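Local atomic coordinates of beta-phosphoglucomutase (Bacteroides vulgatus, PDB entry 3DV9), a protein that probably interconverts beta-glucose 1-phosphate and glucose 6-phosphate as a magnesium-dependent phosphoglucomutase of the haloacid dehalogenase superfamily. Residues F35-M38 / P39-E43; H83-T86 / E87-K91; H228-P231 / D232-K235. One frame throughout, in Å; residues are numbered along the deposited sequence.

All three interactions are helix starts, met in series along one chain. Interaction 1 opens helix 38-51, interaction 2 opens helix 87-101 and interaction 3 opens helix 230-244. Interaction 1 lies nearest the metal site formed with D29, D31, E65 and N190: the side chain of M38 is about 5 Å from the magnesium ion. In interaction 3 the side chain of M230 is about 10 Å from the bound magnesium ion. The centres of interactions 1 and 3 are 19 Å apart, and their nearest atoms about 7 Å. Interaction 2 is a surface contact, with its centre 24 Å from that of interaction 1 and 39 Å from that of interaction 3.

Interaction 1 of 3, residues F35-M38 / P39-E43; sequences FDSM and PNHAE
H41 N donates to S37 O at 3.0 Å, and the bond is nearly straight at 169°. One residue on, A42 N donates to M38 O at 2.8 Å. These two bonds start the i to i+4 ladder of helix 38-51. P39 has no N-H to give, which suits a first-turn position. N40 N is met by a water at 3.1 Å, and the same water donates to D36 O, so it ties the loop to the first turn. D36 is the centre of an inverse gamma turn.

The side chains of S37 and H41 also meet. S37 OG lies at the edge of the H41 ring, in its plane, 3.6 Å from H41 CD2. Its stronger partner is D31 OD1, and H41 NE2 makes a weak hydrogen bond to that same oxygen. M38 is a selenomethionine. Its chain bends at both chi2 and chi3 (-54° and -58°), which brings SE to 4.0 Å from H41 CD2. The two side chains cross at about a right angle, and SE stands oblique to the ring. D36 OD1 also touches P39 CD at 3.6 Å, while M38 CB packs on the same carbon. Y62 of helix 58-63 packs against M38, P39 and A42.

D31 is one of the residues of the magnesium site and belongs to the DxDx(T/V) motif of the haloacid dehalogenase family. S37 and H41 both reach the D31 side chain, H41 weakly, which is consistent with their holding the D31 carboxylate in place beside the metal site.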
loop_
_atom_site.group_PDB
_atom_site.type_symbol
_atom_site.label_atom_id
_atom_site.label_comp_id
_atom_site.label_asym_id
_atom_site.label_seq_id
_atom_site.Cartn_x
_atom_site.Cartn_y
_atom_site.Cartn_z
ATOM N N PHE A 35 0.529 0.639 -9.711
ATOM C CA PHE A 35 0.607 -0.313 -10.791
ATOM C C PHE A 35 -0.451 -1.385 -10.615
ATOM O O PHE A 35 -0.708 -1.827 -9.477
ATOM C CB PHE A 35 1.990 -0.996 -10.820
ATOM C CG PHE A 35 3.118 -0.102 -11.276
ATOM C CD1 PHE A 35 3.221 0.314 -12.591
ATOM C CD2 PHE A 35 4.118 0.287 -10.364
ATOM C CE1 PHE A 35 4.282 1.102 -13.026
ATOM C CE2 PHE A 35 5.214 1.111 -10.796
ATOM C CZ PHE A 35 5.277 1.510 -12.143
ATOM N N ASP A 36 -1.013 -1.872 -11.724
ATOM C CA ASP A 36 -1.962 -2.963 -11.617
ATOM C C ASP A 36 -1.143 -4.283 -11.651
ATOM O O ASP A 36 -1.158 -5.040 -12.621
ATOM C CB ASP A 36 -2.990 -2.883 -12.751
ATOM C CG ASP A 36 -4.094 -3.922 -12.596
ATOM O OD1 ASP A 36 -4.218 -4.500 -11.483
ATOM O OD2 ASP A 36 -4.813 -4.148 -13.599
ATOM N N SER A 37 -0.369 -4.505 -10.594
ATOM C CA SER A 37 0.574 -5.633 -10.507
ATOM C C SER A 37 0.038 -6.822 -9.708
ATOM O O SER A 37 0.642 -7.902 -9.693
ATOM C CB SER A 37 1.829 -5.138 -9.790
ATOM O OG SER A 37 1.458 -4.547 -8.556
HETATM N N MSE A 38 -1.084 -6.649 -9.007
HETATM C CA MSE A 38 -1.501 -7.733 -8.092
HETATM C C MSE A 38 -1.914 -9.053 -8.786
HETATM O O MSE A 38 -1.634 -10.146 -8.284
HETATM C CB MSE A 38 -2.568 -7.218 -7.092
HETATM C CG MSE A 38 -2.001 -6.329 -5.978
HETATM SE SE MSE A 38 -0.520 -7.239 -5.002
HETATM C CE MSE A 38 -1.484 -8.773 -4.445
ATOM N N PRO A 39 -2.615 -8.971 -9.925
ATOM C CA PRO A 39 -2.916 -10.252 -10.581
ATOM C C PRO A 39 -1.670 -11.112 -10.808
ATOM O O PRO A 39 -1.696 -12.327 -10.543
ATOM C CB PRO A 39 -3.588 -9.820 -11.899
ATOM C CG PRO A 39 -4.234 -8.486 -11.559
ATOM C CD PRO A 39 -3.249 -7.824 -10.608
ATOM N N ASN A 40 -0.588 -10.500 -11.262
ATOM C CA ASN A 40 0.688 -11.216 -11.461
ATOM C C ASN A 40 1.288 -11.666 -10.140
ATOM O O ASN A 40 1.728 -12.816 -10.011
ATOM C CB ASN A 40 1.711 -10.365 -12.241
ATOM C CG ASN A 40 2.990 -11.150 -12.624
ATOM O OD1 ASN A 40 3.060 -12.368 -12.478
ATOM N ND2 ASN A 40 4.002 -10.433 -13.110
ATOM N N HIS A 41 1.325 -10.773 -9.152
ATOM C CA HIS A 41 1.873 -11.162 -7.838
ATOM C C HIS A 41 1.090 -12.363 -7.248
ATOM O O HIS A 41 1.671 -13.330 -6.784
ATOM C CB HIS A 41 1.809 -10.006 -6.832
ATOM C CG HIS A 41 2.864 -8.957 -7.003
ATOM N ND1 HIS A 41 4.203 -9.193 -6.756
ATOM C CD2 HIS A 41 2.764 -7.641 -7.299
ATOM C CE1 HIS A 41 4.886 -8.078 -6.957
ATOM N NE2 HIS A 41 4.035 -7.115 -7.269
ATOM N N ALA A 42 -0.236 -12.276 -7.235
ATOM C CA ALA A 42 -1.079 -13.379 -6.699
ATOM C C ALA A 42 -0.895 -14.727 -7.404
ATOM O O ALA A 42 -0.755 -15.779 -6.741
ATOM C CB ALA A 42 -2.579 -12.949 -6.707
ATOM N N GLU A 43 -0.943 -14.709 -8.735
ATOM C CA GLU A 43 -0.678 -15.909 -9.533
ATOM C C GLU A 43 0.739 -16.464 -9.310
ATOM O O GLU A 43 0.884 -17.681 -9.136
ATOM C CB GLU A 43 -0.948 -15.641 -11.020
ATOM C CG GLU A 43 -0.753 -16.874 -11.946
ATOM C CD GLU A 43 -1.696 -18.019 -11.616
ATOM O OE1 GLU A 43 -2.616 -17.830 -10.805
ATOM O OE2 GLU A 43 -1.539 -19.119 -12.172
HETATM O O HOH W 1 -0.567 -7.814 -12.812
#

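Interaction 2 of 3, residues H83-T86 / E87-K91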
loop_
_atom_site.group_PDB
_atom_site.type_symbol
_atom_site.label_atom_id
_atom_site.label_comp_id
_atom_site.label_asym_id
_atom_site.label_seq_id
_atom_site.Cartn_x
_atom_site.Cartn_y
_atom_site.Cartn_z
ATOM N N HIS A 83 5.535 -25.856 11.822
ATOM C CA HIS A 83 6.766 -25.119 12.112
ATOM C C HIS A 83 7.037 -24.068 11.037
ATOM O O HIS A 83 6.545 -24.178 9.907
ATOM C CB HIS A 83 7.989 -26.062 12.262
ATOM C CG HIS A 83 8.300 -26.877 11.040
ATOM N ND1 HIS A 83 8.937 -26.356 9.933
ATOM C CD2 HIS A 83 8.100 -28.192 10.768
ATOM C CE1 HIS A 83 9.085 -27.300 9.020
ATOM N NE2 HIS A 83 8.585 -28.424 9.501
ATOM N N ASP A 84 7.823 -23.055 11.391
ATOM C CA ASP A 84 8.310 -22.086 10.409
ATOM C C ASP A 84 9.202 -22.749 9.361
ATOM O O ASP A 84 9.781 -23.825 9.606
ATOM C CB ASP A 84 9.093 -20.959 11.095
ATOM C CG ASP A 84 8.213 -20.072 11.948
ATOM O OD1 ASP A 84 6.984 -20.122 11.759
ATOM O OD2 ASP A 84 8.746 -19.328 12.805
ATOM N N ALA A 85 9.296 -22.096 8.200
ATOM C CA ALA A 85 10.255 -22.452 7.148
ATOM C C ALA A 85 11.669 -22.046 7.559
ATOM O O ALA A 85 11.857 -21.159 8.401
ATOM C CB ALA A 85 9.874 -21.786 5.806
ATOM N N THR A 86 12.655 -22.710 6.966
ATOM C CA THR A 86 14.054 -22.412 7.211
ATOM C C THR A 86 14.466 -21.215 6.372
ATOM O O THR A 86 13.758 -20.847 5.415
ATOM C CB THR A 86 14.949 -23.625 6.853
ATOM O OG1 THR A 86 14.795 -23.970 5.460
ATOM C CG2 THR A 86 14.586 -24.844 7.725
ATOM N N GLU A 87 15.604 -20.608 6.715
ATOM C CA GLU A 87 16.136 -19.515 5.916
ATOM C C GLU A 87 16.355 -19.959 4.466
ATOM O O GLU A 87 16.020 -19.223 3.533
ATOM C CB GLU A 87 17.434 -18.964 6.521
ATOM C CG GLU A 87 17.592 -17.459 6.346
ATOM C CD GLU A 87 17.477 -17.021 4.896
ATOM O OE1 GLU A 87 16.434 -16.427 4.528
ATOM O OE2 GLU A 87 18.421 -17.302 4.120
ATOM N N GLU A 88 16.899 -21.166 4.287
ATOM C CA GLU A 88 17.136 -21.734 2.965
ATOM C C GLU A 88 15.826 -21.806 2.176
ATOM O O GLU A 88 15.786 -21.390 1.013
ATOM C CB GLU A 88 17.818 -23.121 3.050
ATOM C CG GLU A 88 17.992 -23.795 1.672
ATOM C CD GLU A 88 18.490 -25.244 1.709
ATOM O OE1 GLU A 88 18.098 -26.037 2.593
ATOM O OE2 GLU A 88 19.275 -25.603 0.815
ATOM N N GLU A 89 14.760 -22.326 2.792
ATOM C CA GLU A 89 13.485 -22.458 2.070
ATOM C C GLU A 89 12.972 -21.088 1.626
ATOM O O GLU A 89 12.591 -20.893 0.463
ATOM C CB GLU A 89 12.436 -23.180 2.913
ATOM C CG GLU A 89 12.605 -24.702 2.933
ATOM C CD GLU A 89 11.852 -25.346 4.073
ATOM O OE1 GLU A 89 11.608 -24.653 5.097
ATOM O OE2 GLU A 89 11.475 -26.534 3.940
ATOM N N ILE A 90 13.016 -20.132 2.551
ATOM C CA ILE A 90 12.468 -18.800 2.314
ATOM C C ILE A 90 13.199 -18.092 1.171
ATOM O O ILE A 90 12.577 -17.502 0.291
ATOM C CB ILE A 90 12.482 -17.964 3.633
ATOM C CG1 ILE A 90 11.400 -18.501 4.596
ATOM C CG2 ILE A 90 12.282 -16.448 3.353
ATOM C CD1 ILE A 90 11.580 -18.120 6.071
ATOM N N LYS A 91 14.524 -18.163 1.181
ATOM C CA LYS A 91 15.317 -17.594 0.098
ATOM C C LYS A 91 15.045 -18.212 -1.287
ATOM O O LYS A 91 14.999 -17.490 -2.295
ATOM C CB LYS A 91 16.810 -17.677 0.440
ATOM C CG LYS A 91 17.714 -17.099 -0.634
ATOM C CD LYS A 91 19.153 -17.512 -0.429
ATOM C CE LYS A 91 20.084 -16.611 -1.236
ATOM N NZ LYS A 91 21.409 -16.452 -0.580
HETATM O O HOH W 2 16.016 -26.042 4.410
#
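T86 and E89 grip each other at the start of helix 87-101. T86 OG1 accepts from E89 N at 3.1 Å, with an N-H...O angle of 159°. In return E89 OE1 accepts from T86 N at 2.9 Å. This second bond comes to the anti side of the carboxylate, 21° out of its plane. The two side chains cross at a slant. E89 CG lies beside its own backbone N (chi1 -79°), and the chain then runs extended, which carries OE1 back past T86 OG1 to the T86 amide. T86 OG1 and E89 OE1 are 3.3 Å apart, at best a weak bond. A water bridges T86 OG1 to E88 OE1, donating to the glutamate at 2.8 Å.

The reciprocal pair is a capping box, with T86 as N-cap. It satisfies a backbone N-H at each end of the first turn. I90 N then bonds to T86 O and begins the regular helix ladder. The other carboxylate oxygen, E89 OE2, forms a salt bridge with R81, so the cap is joined to the end of the preceding helix 69-81.

A85 CB packs beside the box, 3.4 Å from E89 OE1. A85 CB also lies 3.8 Å from I90 CG1. A85 packs on I73 of helix 69-81, and I90 reaches A70 and N74 of the same helix. A85 N donates to N74 OD1, which holds the connecting loop against that helix.

Interaction 3 of 3, residues H228-P231 / D232-K235; sequences HSMP and DFNK
D232, in the conformer described, sets its carboxylate back toward H228 by placing CG opposite its own backbone N (chi1 -168°). D232 OD2 then accepts from H228 N at 3.0 Å, through its anti lone pair, in a bond that is almost perfectly straight at 178°. In this conformer the H228 ring lies alongside the carboxylate and points the same way, with the two planes only 8° apart. H228 CD2 is 3.7 Å from D232 OD2.

S229 is the N-cap. S229 OG lies between its own backbone N and carbonyl carbon, where it accepts from D232 N at 3.0 Å. D232 is thus bonded twice to the residues just before the helix, once by its amide and once by its carboxylate. A negative carboxylate at the N-terminal end of the helix would probably interact favourably with the helix dipole.

Backbone bonds carry the turn onward: F233 N to S229 O at 3.0 Å, N234 N to M230 O, and K235 N to P231 O. The selenomethionine M230 lies side by side with F233. M230 SE stands 5.2 Å from the centroid of the F233 ring, oblique to it, a Met-aromatic contact, and M230 CE touches F233 CD2.

These two side chains face the core of the domain. M230 packs on V208 and F233 on I206, both of strand 204-208. F233 and N234 also meet V116 of helix 113-122, and N234 OD1 bonds to K119 there.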
loop_
_atom_site.group_PDB
_atom_site.type_symbol
_atom_site.label_atom_id
_atom_site.label_comp_id
_atom_site.label_asym_id
_atom_site.label_seq_id
_atom_site.Cartn_x
_atom_site.Cartn_y
_atom_site.Cartn_z
ATOM N N HIS A 228 -13.862 3.516 -4.714
ATOM C CA HIS A 228 -14.122 2.253 -5.406
ATOM C C HIS A 228 -13.072 1.919 -6.480
ATOM O O HIS A 228 -13.086 0.824 -7.036
ATOM C CB HIS A 228 -15.545 2.312 -5.968
ATOM C CG HIS A 228 -16.577 2.408 -4.877
ATOM N ND1 HIS A 228 -16.757 1.421 -3.932
ATOM C CD2 HIS A 228 -17.403 3.421 -4.519
ATOM C CE1 HIS A 228 -17.700 1.789 -3.080
ATOM N NE2 HIS A 228 -18.113 2.998 -3.416
ATOM N N SER A 229 -12.214 2.892 -6.814
ATOM C CA SER A 229 -11.221 2.719 -7.886
ATOM C C SER A 229 -10.247 3.898 -7.834
ATOM O O SER A 229 -10.573 4.959 -7.266
ATOM C CB SER A 229 -11.901 2.734 -9.279
ATOM O OG SER A 229 -12.423 4.025 -9.584
HETATM N N MSE A 230 -9.130 3.769 -8.530
HETATM C CA MSE A 230 -8.193 4.904 -8.585
HETATM C C MSE A 230 -8.795 6.067 -9.407
HETATM O O MSE A 230 -8.596 7.226 -9.078
HETATM C CB MSE A 230 -6.800 4.483 -9.065
HETATM C CG MSE A 230 -5.956 3.798 -8.021
HETATM SE SE MSE A 230 -5.604 4.892 -6.465
HETATM C CE MSE A 230 -4.206 6.024 -7.120
ATOM N N PRO A 231 -9.514 5.770 -10.516
ATOM C CA PRO A 231 -10.205 6.930 -11.117
ATOM C C PRO A 231 -11.179 7.680 -10.177
ATOM O O PRO A 231 -11.269 8.915 -10.236
ATOM C CB PRO A 231 -10.969 6.277 -12.289
ATOM C CG PRO A 231 -10.030 5.103 -12.709
ATOM C CD PRO A 231 -9.615 4.547 -11.358
ATOM N N ASP A 232 -11.871 6.948 -9.308
ATOM C CA ASP A 232 -12.786 7.507 -8.293
ATOM C C ASP A 232 -11.989 8.433 -7.360
ATOM O O ASP A 232 -12.367 9.586 -7.097
ATOM C CB ASP A 232 -13.490 6.337 -7.537
ATOM C CG ASP A 232 -14.688 6.780 -6.664
ATOM O OD1 ASP A 232 -15.281 7.837 -6.977
ATOM O OD2 ASP A 232 -15.076 6.057 -5.673
ATOM N N PHE A 233 -10.862 7.914 -6.880
ATOM C CA PHE A 233 -9.981 8.686 -5.986
ATOM C C PHE A 233 -9.499 9.980 -6.693
ATOM O O PHE A 233 -9.636 11.086 -6.167
ATOM C CB PHE A 233 -8.815 7.815 -5.525
ATOM C CG PHE A 233 -7.807 8.559 -4.722
ATOM C CD1 PHE A 233 -8.177 9.213 -3.557
ATOM C CD2 PHE A 233 -6.502 8.688 -5.199
ATOM C CE1 PHE A 233 -7.228 9.940 -2.794
ATOM C CE2 PHE A 233 -5.531 9.402 -4.457
ATOM C CZ PHE A 233 -5.907 10.058 -3.264
ATOM N N ASN A 234 -9.027 9.824 -7.922
ATOM C CA ASN A 234 -8.535 10.938 -8.709
ATOM C C ASN A 234 -9.658 11.982 -8.850
ATOM O O ASN A 234 -9.422 13.192 -8.667
ATOM C CB ASN A 234 -8.077 10.461 -10.080
ATOM C CG ASN A 234 -7.663 11.610 -10.964
ATOM O OD1 ASN A 234 -6.994 12.539 -10.498
ATOM N ND2 ASN A 234 -8.109 11.593 -12.226
ATOM N N LYS A 235 -10.864 11.534 -9.210
ATOM C CA LYS A 235 -11.966 12.468 -9.469
ATOM C C LYS A 235 -12.321 13.298 -8.225
ATOM O O LYS A 235 -12.752 14.465 -8.316
ATOM C CB LYS A 235 -13.195 11.686 -9.895
ATOM C CG LYS A 235 -14.398 12.523 -10.214
ATOM C CD LYS A 235 -15.486 11.669 -10.859
ATOM C CE LYS A 235 -15.916 10.501 -9.977
ATOM N NZ LYS A 235 -16.866 9.569 -10.682
#